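Local coordinates for protein hydrazine synthase gamma subunit (Candidatus Kuenenia stuttgartiensis, PDB 5C2V) that forms part of the hydrazine synthase complex, where it catalyses the three-electron reduction of nitric oxide to hydroxylamine, and binds two c-type hemes, at residues L18-L24 and E137-R143; L122-C126 and L147-R152; T222-N228 and P246-L250. One frame throughout, in Å; residues are numbered along the deposited sequence.

Interaction 1: L18-L24 and E137-R143; sequences LGREEPL and ENFSPMR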
loop_
_atom_site.group_PDB
_atom_site.type_symbol
_atom_site.label_atom_id
_atom_site.label_comp_id
_atom_site.label_asym_id
_atom_site.label_seq_id
_atom_site.Cartn_x
_atom_site.Cartn_y
_atom_site.Cartn_z
ATOM N N LEU C 18 14.605 17.523 -48.779
ATOM C CA LEU C 18 15.208 16.264 -49.203
ATOM C C LEU C 18 14.676 15.104 -48.371
ATOM O O LEU C 18 14.350 15.271 -47.196
ATOM C CB LEU C 18 16.733 16.334 -49.093
ATOM C CG LEU C 18 17.432 17.428 -49.903
ATOM C CD1 LEU C 18 18.919 17.456 -49.593
ATOM C CD2 LEU C 18 17.196 17.231 -51.392
ATOM N N GLY C 19 14.595 13.929 -48.985
ATOM C CA GLY C 19 14.083 12.752 -48.308
ATOM C C GLY C 19 15.050 12.176 -47.292
ATOM O O GLY C 19 16.140 12.708 -47.080
ATOM N N ARG C 20 14.640 11.084 -46.655
ATOM C CA ARG C 20 15.464 10.414 -45.657
ATOM C C ARG C 20 16.626 9.661 -46.294
ATOM O O ARG C 20 17.780 9.831 -45.898
ATOM C CB ARG C 20 14.613 9.445 -44.835
ATOM C CG ARG C 20 15.359 8.759 -43.708
ATOM C CD ARG C 20 14.504 7.674 -43.081
ATOM N NE ARG C 20 15.100 7.139 -41.862
ATOM C CZ ARG C 20 14.578 6.142 -41.156
ATOM N NH1 ARG C 20 13.451 5.568 -41.549
ATOM N NH2 ARG C 20 15.184 5.718 -40.056
ATOM N N GLU C 21 16.298 8.833 -47.283
ATOM C CA GLU C 21 17.265 7.980 -47.969
ATOM C C GLU C 21 18.043 7.099 -46.991
ATOM O O GLU C 21 17.465 6.534 -46.063
ATOM C CB GLU C 21 18.226 8.826 -48.810
ATOM C CG GLU C 21 17.524 9.717 -49.824
ATOM C CD GLU C 21 18.461 10.234 -50.899
ATOM O OE1 GLU C 21 18.705 11.458 -50.939
ATOM O OE2 GLU C 21 18.947 9.415 -51.707
ATOM N N GLU C 22 19.350 6.983 -47.202
ATOM C CA GLU C 22 20.184 6.125 -46.365
ATOM C C GLU C 22 21.188 6.930 -45.545
ATOM O O GLU C 22 22.075 7.576 -46.102
ATOM C CB GLU C 22 20.920 5.093 -47.224
ATOM C CG GLU C 22 21.825 4.156 -46.436
ATOM C CD GLU C 22 21.052 3.227 -45.519
ATOM O OE1 GLU C 22 21.205 3.343 -44.284
ATOM O OE2 GLU C 22 20.293 2.377 -46.032
ATOM N N PRO C 23 21.043 6.895 -44.212
ATOM C CA PRO C 23 21.934 7.573 -43.265
ATOM C C PRO C 23 23.377 7.095 -43.369
ATOM O O PRO C 23 23.625 5.904 -43.553
ATOM C CB PRO C 23 21.343 7.205 -41.899
ATOM C CG PRO C 23 19.923 6.879 -42.175
ATOM C CD PRO C 23 19.915 6.244 -43.530
ATOM N N LEU C 24 24.316 8.027 -43.247
ATOM C CA LEU C 24 25.735 7.704 -43.275
ATOM C C LEU C 24 26.181 7.024 -41.988
ATOM O O LEU C 24 25.634 7.284 -40.918
ATOM C CB LEU C 24 26.564 8.971 -43.495
ATOM C CG LEU C 24 26.512 9.630 -44.872
ATOM C CD1 LEU C 24 27.047 11.050 -44.797
ATOM C CD2 LEU C 24 27.312 8.808 -45.867
ATOM N N GLU C 137 19.527 10.193 -35.487
ATOM C CA GLU C 137 19.928 9.482 -36.698
ATOM C C GLU C 137 20.881 10.311 -37.556
ATOM O O GLU C 137 20.710 11.523 -37.698
ATOM C CB GLU C 137 18.696 9.093 -37.516
ATOM C CG GLU C 137 18.987 8.136 -38.660
ATOM C CD GLU C 137 17.727 7.660 -39.354
ATOM O OE1 GLU C 137 16.920 8.514 -39.778
ATOM O OE2 GLU C 137 17.539 6.430 -39.469
ATOM N N ASN C 138 21.883 9.648 -38.125
ATOM C CA ASN C 138 22.868 10.312 -38.971
ATOM C C ASN C 138 22.266 10.843 -40.267
ATOM O O ASN C 138 21.232 10.361 -40.729
ATOM C CB ASN C 138 24.018 9.359 -39.298
ATOM C CG ASN C 138 24.899 9.071 -38.101
ATOM O OD1 ASN C 138 25.042 9.905 -37.206
ATOM N ND2 ASN C 138 25.502 7.888 -38.080
ATOM N N PHE C 139 22.927 11.839 -40.848
ATOM C CA PHE C 139 22.477 12.442 -42.096
ATOM C C PHE C 139 22.773 11.553 -43.298
ATOM O O PHE C 139 23.743 10.793 -43.298
ATOM C CB PHE C 139 23.139 13.806 -42.300
ATOM C CG PHE C 139 22.767 14.825 -41.264
ATOM C CD1 PHE C 139 21.473 14.901 -40.777
ATOM C CD2 PHE C 139 23.715 15.708 -40.775
ATOM C CE1 PHE C 139 21.131 15.842 -39.824
ATOM C CE2 PHE C 139 23.380 16.650 -39.820
ATOM C CZ PHE C 139 22.086 16.716 -39.344
ATOM N N SER C 140 21.929 11.653 -44.317
ATOM C CA SER C 140 22.209 11.036 -45.606
ATOM C C SER C 140 23.305 11.851 -46.292
ATOM O O SER C 140 23.533 13.003 -45.918
ATOM C CB SER C 140 20.942 10.976 -46.465
ATOM O OG SER C 140 20.476 12.276 -46.781
ATOM N N PRO C 141 23.999 11.259 -47.279
ATOM C CA PRO C 141 25.044 12.006 -47.992
ATOM C C PRO C 141 24.529 13.316 -48.588
ATOM O O PRO C 141 25.182 14.358 -48.474
ATOM C CB PRO C 141 25.470 11.041 -49.102
ATOM C CG PRO C 141 25.147 9.692 -48.574
ATOM C CD PRO C 141 23.917 9.857 -47.730
ATOM N N MET C 142 23.351 13.250 -49.200
ATOM C CA MET C 142 22.758 14.398 -49.876
ATOM C C MET C 142 22.444 15.535 -48.906
ATOM O O MET C 142 22.795 16.687 -49.156
ATOM C CB MET C 142 21.487 13.978 -50.614
ATOM C CG MET C 142 21.048 14.947 -51.698
ATOM S SD MET C 142 22.255 15.065 -53.032
ATOM C CE MET C 142 21.434 16.211 -54.135
ATOM N N ARG C 143 21.780 15.204 -47.801
ATOM C CA ARG C 143 21.395 16.208 -46.815
ATOM C C ARG C 143 22.618 16.838 -46.153
ATOM O O ARG C 143 22.633 18.041 -45.873
ATOM C CB ARG C 143 20.470 15.595 -45.759
ATOM C CG ARG C 143 19.045 15.384 -46.255
ATOM C CD ARG C 143 18.091 14.963 -45.144
ATOM N NE ARG C 143 18.097 13.521 -44.916
ATOM C CZ ARG C 143 18.542 12.938 -43.808
ATOM N NH1 ARG C 143 19.016 13.674 -42.811
ATOM N NH2 ARG C 143 18.506 11.617 -43.693
HETATM O O HOH W 1 18.508 12.630 -48.682
#

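Interaction 2: L122-C126 and L147-R152; sequences LDRVC and LICYIR. With HEC (heme c), chain V.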
loop_
_atom_site.group_PDB
_atom_site.type_symbol
_atom_site.label_atom_id
_atom_site.label_comp_id
_atom_site.label_asym_id
_atom_site.label_seq_id
_atom_site.Cartn_x
_atom_site.Cartn_y
_atom_site.Cartn_z
ATOM N N LEU C 122 34.144 20.807 -43.333
ATOM C CA LEU C 122 32.926 21.166 -42.621
ATOM C C LEU C 122 32.029 19.946 -42.453
ATOM O O LEU C 122 31.186 19.903 -41.556
ATOM C CB LEU C 122 32.178 22.279 -43.357
ATOM C CG LEU C 122 32.820 23.666 -43.325
ATOM C CD1 LEU C 122 32.064 24.631 -44.221
ATOM C CD2 LEU C 122 32.874 24.188 -41.901
ATOM N N ASP C 123 32.216 18.958 -43.324
ATOM C CA ASP C 123 31.449 17.719 -43.262
ATOM C C ASP C 123 31.715 16.983 -41.954
ATOM O O ASP C 123 30.811 16.383 -41.374
ATOM C CB ASP C 123 31.784 16.808 -44.446
ATOM C CG ASP C 123 31.861 17.558 -45.761
ATOM O OD1 ASP C 123 31.556 18.767 -45.779
ATOM O OD2 ASP C 123 32.218 16.932 -46.781
ATOM N N ARG C 124 32.961 17.036 -41.494
ATOM C CA ARG C 124 33.354 16.360 -40.263
ATOM C C ARG C 124 32.872 17.107 -39.024
ATOM O O ARG C 124 32.984 16.606 -37.904
ATOM C CB ARG C 124 34.874 16.188 -40.209
ATOM C CG ARG C 124 35.421 15.150 -41.174
ATOM C CD ARG C 124 36.922 14.988 -41.002
ATOM N NE ARG C 124 37.424 13.791 -41.669
ATOM C CZ ARG C 124 38.677 13.356 -41.577
ATOM N NH1 ARG C 124 39.559 14.021 -40.843
ATOM N NH2 ARG C 124 39.047 12.255 -42.217
ATOM N N VAL C 125 32.340 18.307 -39.224
ATOM C CA VAL C 125 31.778 19.085 -38.127
ATOM C C VAL C 125 30.301 18.754 -37.937
ATOM O O VAL C 125 29.899 18.239 -36.893
ATOM C CB VAL C 125 31.934 20.598 -38.359
ATOM C CG1 VAL C 125 31.246 21.374 -37.248
ATOM C CG2 VAL C 125 33.404 20.972 -38.444
ATOM N N CYS C 126 29.496 19.055 -38.951
ATOM C CA CYS C 126 28.055 18.831 -38.884
ATOM C C CYS C 126 27.680 17.359 -38.970
ATOM O O CYS C 126 26.774 16.910 -38.274
ATOM C CB CYS C 126 27.348 19.601 -39.995
ATOM S SG CYS C 126 27.466 21.380 -39.815
ATOM N N LEU C 147 23.679 20.718 -46.401
ATOM C CA LEU C 147 23.960 21.470 -45.182
ATOM C C LEU C 147 25.285 22.221 -45.299
ATOM O O LEU C 147 25.367 23.423 -45.015
ATOM C CB LEU C 147 23.980 20.530 -43.975
ATOM C CG LEU C 147 24.146 21.150 -42.588
ATOM C CD1 LEU C 147 23.140 22.268 -42.377
ATOM C CD2 LEU C 147 23.986 20.078 -41.521
ATOM N N ILE C 148 26.318 21.505 -45.736
ATOM C CA ILE C 148 27.637 22.099 -45.927
ATOM C C ILE C 148 27.587 23.212 -46.970
ATOM O O ILE C 148 28.257 24.236 -46.827
ATOM C CB ILE C 148 28.672 21.041 -46.348
ATOM C CG1 ILE C 148 28.705 19.907 -45.325
ATOM C CG2 ILE C 148 30.053 21.663 -46.494
ATOM C CD1 ILE C 148 28.923 20.376 -43.905
ATOM N N CYS C 149 26.785 23.014 -48.011
ATOM C CA CYS C 149 26.589 24.044 -49.025
ATOM C C CYS C 149 25.971 25.297 -48.415
ATOM O O CYS C 149 26.340 26.415 -48.773
ATOM C CB CYS C 149 25.714 23.527 -50.169
ATOM S SG CYS C 149 26.521 22.326 -51.253
ATOM N N TYR C 150 25.032 25.105 -47.490
ATOM C CA TYR C 150 24.418 26.234 -46.799
ATOM C C TYR C 150 25.434 26.971 -45.936
ATOM O O TYR C 150 25.441 28.201 -45.882
ATOM C CB TYR C 150 23.242 25.779 -45.933
ATOM C CG TYR C 150 22.767 26.849 -44.972
ATOM C CD1 TYR C 150 21.967 27.896 -45.411
ATOM C CD2 TYR C 150 23.127 26.818 -43.630
ATOM C CE1 TYR C 150 21.538 28.881 -44.542
ATOM C CE2 TYR C 150 22.703 27.799 -42.754
ATOM C CZ TYR C 150 21.907 28.828 -43.214
ATOM O OH TYR C 150 21.481 29.805 -42.344
ATOM N N ILE C 151 26.285 26.213 -45.252
ATOM C CA ILE C 151 27.287 26.805 -44.370
ATOM C C ILE C 151 28.334 27.595 -45.155
ATOM O O ILE C 151 28.724 28.694 -44.757
ATOM C CB ILE C 151 27.987 25.727 -43.531
ATOM C CG1 ILE C 151 26.966 25.016 -42.645
ATOM C CG2 ILE C 151 29.091 26.335 -42.680
ATOM C CD1 ILE C 151 27.283 23.571 -42.423
ATOM N N ARG C 152 28.776 27.032 -46.274
ATOM C CA ARG C 152 29.782 27.674 -47.114
ATOM C C ARG C 152 29.244 28.936 -47.781
ATOM O O ARG C 152 30.007 29.837 -48.130
ATOM C CB ARG C 152 30.284 26.694 -48.178
ATOM C CG ARG C 152 31.099 25.540 -47.617
ATOM C CD ARG C 152 31.248 24.408 -48.622
ATOM N NE ARG C 152 32.014 24.801 -49.802
ATOM C CZ ARG C 152 32.340 23.969 -50.785
ATOM N NH1 ARG C 152 31.970 22.696 -50.730
ATOM N NH2 ARG C 152 33.039 24.407 -51.824
HETATM FE FE HEC V . 27.976 23.662 -34.209
HETATM C CHA HEC V . 31.279 24.608 -34.144
HETATM C CHB HEC V . 28.004 23.829 -37.614
HETATM C CHC HEC V . 24.738 22.472 -34.295
HETATM C CHD HEC V . 27.658 24.215 -30.842
HETATM N NA HEC V . 29.405 24.100 -35.626
HETATM C C1A HEC V . 30.690 24.543 -35.388
HETATM C C2A HEC V . 31.281 24.927 -36.660
HETATM C C3A HEC V . 30.366 24.703 -37.617
HETATM C C4A HEC V . 29.174 24.183 -36.982
HETATM C CMA HEC V . 30.509 24.941 -39.138
HETATM C CAA HEC V . 32.719 25.472 -36.850
HETATM C CBA HEC V . 32.717 26.894 -37.411
HETATM C CGA HEC V . 34.129 27.372 -37.622
HETATM O O1A HEC V . 35.078 26.646 -37.229
HETATM O O2A HEC V . 34.306 28.486 -38.183
HETATM N NB HEC V . 26.564 23.341 -35.686
HETATM C C1B HEC V . 26.909 23.240 -37.019
HETATM C C2B HEC V . 25.924 22.405 -37.676
HETATM C C3B HEC V . 25.017 22.035 -36.763
HETATM C C4B HEC V . 25.404 22.614 -35.492
HETATM C CMB HEC V . 25.935 22.043 -39.178
HETATM C CAB HEC V . 23.774 21.141 -36.986
HETATM C CBB HEC V . 24.189 19.678 -37.257
HETATM N NC HEC V . 26.464 23.409 -32.827
HETATM C C1C HEC V . 25.217 22.867 -33.065
HETATM C C2C HEC V . 24.564 22.661 -31.788
HETATM C C3C HEC V . 25.310 23.267 -30.854
HETATM C C4C HEC V . 26.561 23.669 -31.474
HETATM C CMC HEC V . 23.084 22.241 -31.635
HETATM C CAC HEC V . 24.980 23.383 -29.347
HETATM C CBC HEC V . 25.014 21.988 -28.683
HETATM N ND HEC V . 29.255 24.380 -32.731
HETATM C C1D HEC V . 28.925 24.358 -31.376
HETATM C C2D HEC V . 30.137 24.510 -30.603
HETATM C C3D HEC V . 31.267 24.635 -31.634
HETATM C C4D HEC V . 30.627 24.542 -32.927
HETATM C CMD HEC V . 30.266 24.542 -29.065
HETATM C CAD HEC V . 32.773 24.810 -31.351
HETATM C CBD HEC V . 33.374 23.438 -31.060
HETATM C CGD HEC V . 34.849 23.577 -30.800
HETATM O O1D HEC V . 35.517 22.540 -30.546
HETATM O O2D HEC V . 35.356 24.725 -30.847
HETATM O O HOH W 2 28.869 21.786 -33.926
#

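Interaction 3: T222-N228 and P246-L250; sequences TPGKVFN and PIIGL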
loop_
_atom_site.group_PDB
_atom_site.type_symbol
_atom_site.label_atom_id
_atom_site.label_comp_id
_atom_site.label_asym_id
_atom_site.label_seq_id
_atom_site.Cartn_x
_atom_site.Cartn_y
_atom_site.Cartn_z
ATOM N N THR C 222 44.180 18.526 -12.327
ATOM C CA THR C 222 42.836 18.858 -11.866
ATOM C C THR C 222 42.885 19.287 -10.397
ATOM O O THR C 222 43.729 18.804 -9.640
ATOM C CB THR C 222 41.873 17.656 -12.061
ATOM O OG1 THR C 222 40.523 18.050 -11.790
ATOM C CG2 THR C 222 42.258 16.494 -11.156
ATOM N N PRO C 223 41.994 20.206 -9.983
ATOM C CA PRO C 223 40.973 20.908 -10.767
ATOM C C PRO C 223 41.516 22.127 -11.503
ATOM O O PRO C 223 42.701 22.442 -11.394
ATOM C CB PRO C 223 39.962 21.331 -9.705
ATOM C CG PRO C 223 40.808 21.593 -8.510
ATOM C CD PRO C 223 41.923 20.571 -8.557
ATOM N N GLY C 224 40.644 22.809 -12.238
ATOM C CA GLY C 224 41.034 23.990 -12.983
ATOM C C GLY C 224 41.294 25.181 -12.085
ATOM O O GLY C 224 40.806 25.242 -10.956
ATOM N N LYS C 225 42.059 26.136 -12.598
ATOM C CA LYS C 225 42.377 27.351 -11.861
ATOM C C LYS C 225 41.656 28.523 -12.504
ATOM O O LYS C 225 41.341 28.487 -13.694
ATOM C CB LYS C 225 43.886 27.605 -11.831
ATOM C CG LYS C 225 44.459 28.107 -13.148
ATOM C CD LYS C 225 45.865 28.658 -12.972
ATOM C CE LYS C 225 46.820 27.594 -12.461
ATOM N NZ LYS C 225 48.211 28.113 -12.338
ATOM N N VAL C 226 41.380 29.560 -11.721
ATOM C CA VAL C 226 40.655 30.700 -12.253
ATOM C C VAL C 226 41.577 31.486 -13.177
ATOM O O VAL C 226 42.615 31.991 -12.750
ATOM C CB VAL C 226 40.140 31.619 -11.128
ATOM C CG1 VAL C 226 39.338 32.775 -11.707
ATOM C CG2 VAL C 226 39.307 30.826 -10.134
ATOM N N PHE C 227 41.192 31.585 -14.445
ATOM C CA PHE C 227 42.008 32.287 -15.427
ATOM C C PHE C 227 41.582 33.741 -15.562
ATOM O O PHE C 227 42.264 34.541 -16.201
ATOM C CB PHE C 227 41.941 31.586 -16.788
ATOM C CG PHE C 227 40.560 31.529 -17.385
ATOM C CD1 PHE C 227 40.050 32.602 -18.100
ATOM C CD2 PHE C 227 39.780 30.392 -17.251
ATOM C CE1 PHE C 227 38.787 32.549 -18.653
ATOM C CE2 PHE C 227 38.517 30.333 -17.809
ATOM C CZ PHE C 227 38.020 31.413 -18.507
ATOM N N ASN C 228 40.449 34.079 -14.957
ATOM C CA ASN C 228 39.957 35.444 -15.004
ATOM C C ASN C 228 40.428 36.189 -13.765
ATOM O O ASN C 228 39.965 35.926 -12.654
ATOM C CB ASN C 228 38.431 35.462 -15.111
ATOM C CG ASN C 228 37.894 36.790 -15.613
ATOM O OD1 ASN C 228 38.542 37.827 -15.482
ATOM N ND2 ASN C 228 36.700 36.760 -16.195
ATOM N N PRO C 246 32.214 30.697 -18.089
ATOM C CA PRO C 246 33.063 30.049 -17.084
ATOM C C PRO C 246 34.352 30.823 -16.817
ATOM O O PRO C 246 34.977 31.313 -17.757
ATOM C CB PRO C 246 33.370 28.688 -17.712
ATOM C CG PRO C 246 33.269 28.928 -19.179
ATOM C CD PRO C 246 32.155 29.922 -19.341
ATOM N N ILE C 247 34.734 30.938 -15.550
ATOM C CA ILE C 247 36.017 31.530 -15.190
ATOM C C ILE C 247 37.073 30.454 -14.920
ATOM O O ILE C 247 38.202 30.765 -14.544
ATOM C CB ILE C 247 35.895 32.459 -13.964
ATOM C CG1 ILE C 247 35.270 31.723 -12.779
ATOM C CG2 ILE C 247 35.078 33.694 -14.316
ATOM C CD1 ILE C 247 35.037 32.613 -11.573
ATOM N N ILE C 248 36.696 29.191 -15.110
ATOM C CA ILE C 248 37.627 28.071 -14.967
ATOM C C ILE C 248 37.525 27.116 -16.152
ATOM O O ILE C 248 36.603 27.216 -16.962
ATOM C CB ILE C 248 37.379 27.266 -13.673
ATOM C CG1 ILE C 248 36.019 26.566 -13.730
ATOM C CG2 ILE C 248 37.487 28.161 -12.445
ATOM C CD1 ILE C 248 35.735 25.687 -12.531
ATOM N N GLY C 249 38.481 26.196 -16.256
ATOM C CA GLY C 249 38.436 25.169 -17.284
ATOM C C GLY C 249 39.683 24.304 -17.347
ATOM O O GLY C 249 40.732 24.664 -16.811
ATOM N N LEU C 250 39.563 23.154 -18.003
ATOM C CA LEU C 250 40.707 22.291 -18.258
ATOM C C LEU C 250 40.783 21.957 -19.741
ATOM O O LEU C 250 39.955 21.214 -20.254
ATOM C CB LEU C 250 40.614 21.004 -17.437
ATOM C CG LEU C 250 40.651 21.147 -15.917
ATOM C CD1 LEU C 250 40.349 19.821 -15.237
ATOM C CD2 LEU C 250 42.008 21.667 -15.497
#

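Interaction 1: L18-L24 and E137-R143
E137 meets R20 side-on in a two-bond salt bridge. NE of R20 reaches OE1 of E137 at 3.1 Å, while NH2 takes the syn lone pair of OE2. Both chains are extended and cross at about a right angle, with the guanidinium and carboxylate planes turned 44° apart; the ring of P23 lies against the E137 methylene chain.

Next, N138 gives ND2 to L24 O at 2.9 Å, and the same amide nitrogen bonds N398 of the alpha subunit. F139 points CB away from 18-24 but offers its carbonyl to L24 N at 2.8 Å, the donor standing above the carbonyl plane. S140 is the N-cap of the helix that follows: its OG accepts a weak bond from R143 N and donates to a water that also bridges G19 O and E21 OE1. P141 CG packs on L24 CD2 at 3.6 Å, and M142 CG meets L18 CD1 at 3.9 Å.

R143 closes the row. A bend at chi3 (-86°) brings NE to G19 O at 3.0 Å and NH2 to a lone pair of R20 O at 2.9 Å, the second bond nearly straight at 169°.

Two backbone carbonyls of 18-24 are thus held by the first turn of helix 141-152. L18 also touches helix 43-51, whose Q49 takes R143 NH1, and L24 reaches V29 of helix 26-30.

Interaction 2: L122-C126 and L147-R152
C126 has SG anti to its carbonyl carbon (chi1 -66°), and this carries the sulfur to the heme methyl CMB, with I151 CD1 packed against both; I148, with CG1 likewise anti to the carbonyl carbon (chi1 -56°) and a second bend at chi2, puts CD1 against L122 O. The segments 122-126 and 147-152 meet through these groups without a hydrogen bond between them.

L122 does most of the work at one end. Its CB rests 3.8 Å from I148 CD1, and its CD1 branch touches I151 CG2, also at 3.8 Å, the two side chains running antiparallel alongside each other. The same CD1 lies against CG of R152, whose charged end runs off to the carbonyl of S36. The other branch of L122, CD2, sits on the heme methyl CMA at 3.7 Å. L122 O accepts from V125 N and C126 N of its own segment. D123 crosses I148 at about a right angle, OD1 lying against CG1 and CG2 of I148.

At the other end C126 CB packs on L147 CD2 at 3.7 Å, and its SG is bonded covalently to the heme carbon CMB at 1.8 Å. L147 CD2 and I151 CD1 close on CMB from helix 141-152, 3.6 and 3.8 Å away. V125 takes no part in the helix-helix packing but lays CG1 against the porphyrin atom C3A.

The chemistry is unusual for a c-type heme: besides C63 and C66, a third cysteine is tied to the ring, through a methyl carbon. The iron carries a water at 2.1 Å besides the axial H67, and this heme appears to be that of the active site; the third link probably limits how far the ring can shift.

Interaction 3: T222-N228 and P246-L250
F227 and I247 supply the hydrogen bond of this contact: F227 N donates to I247 O at 3.1 Å, approaching nearly along the C=O axis. The same oxygen lies 3.4 Å from V226 CA, a CA-H...O contact, so one carbonyl faces two consecutive residues of 222-228. The two runs of chain pass in roughly opposite senses, 142° apart end to end.

The aromatic part belongs to F227. With CG between the backbone N and the carbonyl carbon (chi1 61°), the ring is brought alongside the 246-248 backbone. Its approach to the carbonyls of P246 and I247 is oblique, whereas G249 N lies near the plane of the ring at its edge. R213 adds a cation-pi contact to the same ring.

Aliphatic packing fills the rest. V226 and I247 run alongside each other in the same direction, CG1 of V226 being 4.1 Å from I247 CB, while CG2 of V226 crosses to I248 CG2 at 4.0 Å. I247 CG2 meets N228 CB at 3.9 Å, at about a right angle. At the other end L250 straddles the bend of 222-224: CD2 rests on G224 CA at 3.6 Å and CD1 lies beside OG1 of T222, a hydroxyl that bonds Y578 O of the alpha subunit. The peptide between T222 and P223 is cis.

Together the two loops flank helix 229-234 within the cytochrome c family region that also holds the heme 2 cysteines C186 and C189. N228 is the N-cap of that helix, its OD1 bonded to S230 OG and weakly to A231 N; V226 and I247 touch the helix itself. The pairing brings together the loops before and after a short helix with an asparagine N-cap, and L250 extends it by a backbone bond to G86, a residue of the calcium-binding loop.

How the interactions relate
Interactions 1 and 2 share helix 141-152 and touch: F139 CE2 of the first lies 3.9 Å from L147 CD2 of the second, which joins the helix's capped start to the heme pocket. Interaction 2 is a buried contact made of aliphatic packing beside a covalent cysteine-heme link; interaction 1, partly buried where the alpha subunit adjoins, relies on a salt bridge, arginine-to-carbonyl bonds and a water. Interaction 3 lies on the opposite side of the chain's centre from interaction 2, with nearest atoms about 19 Å apart. It is partly buried too, also borders the alpha subunit, and mixes one backbone bond with aromatic and aliphatic packing.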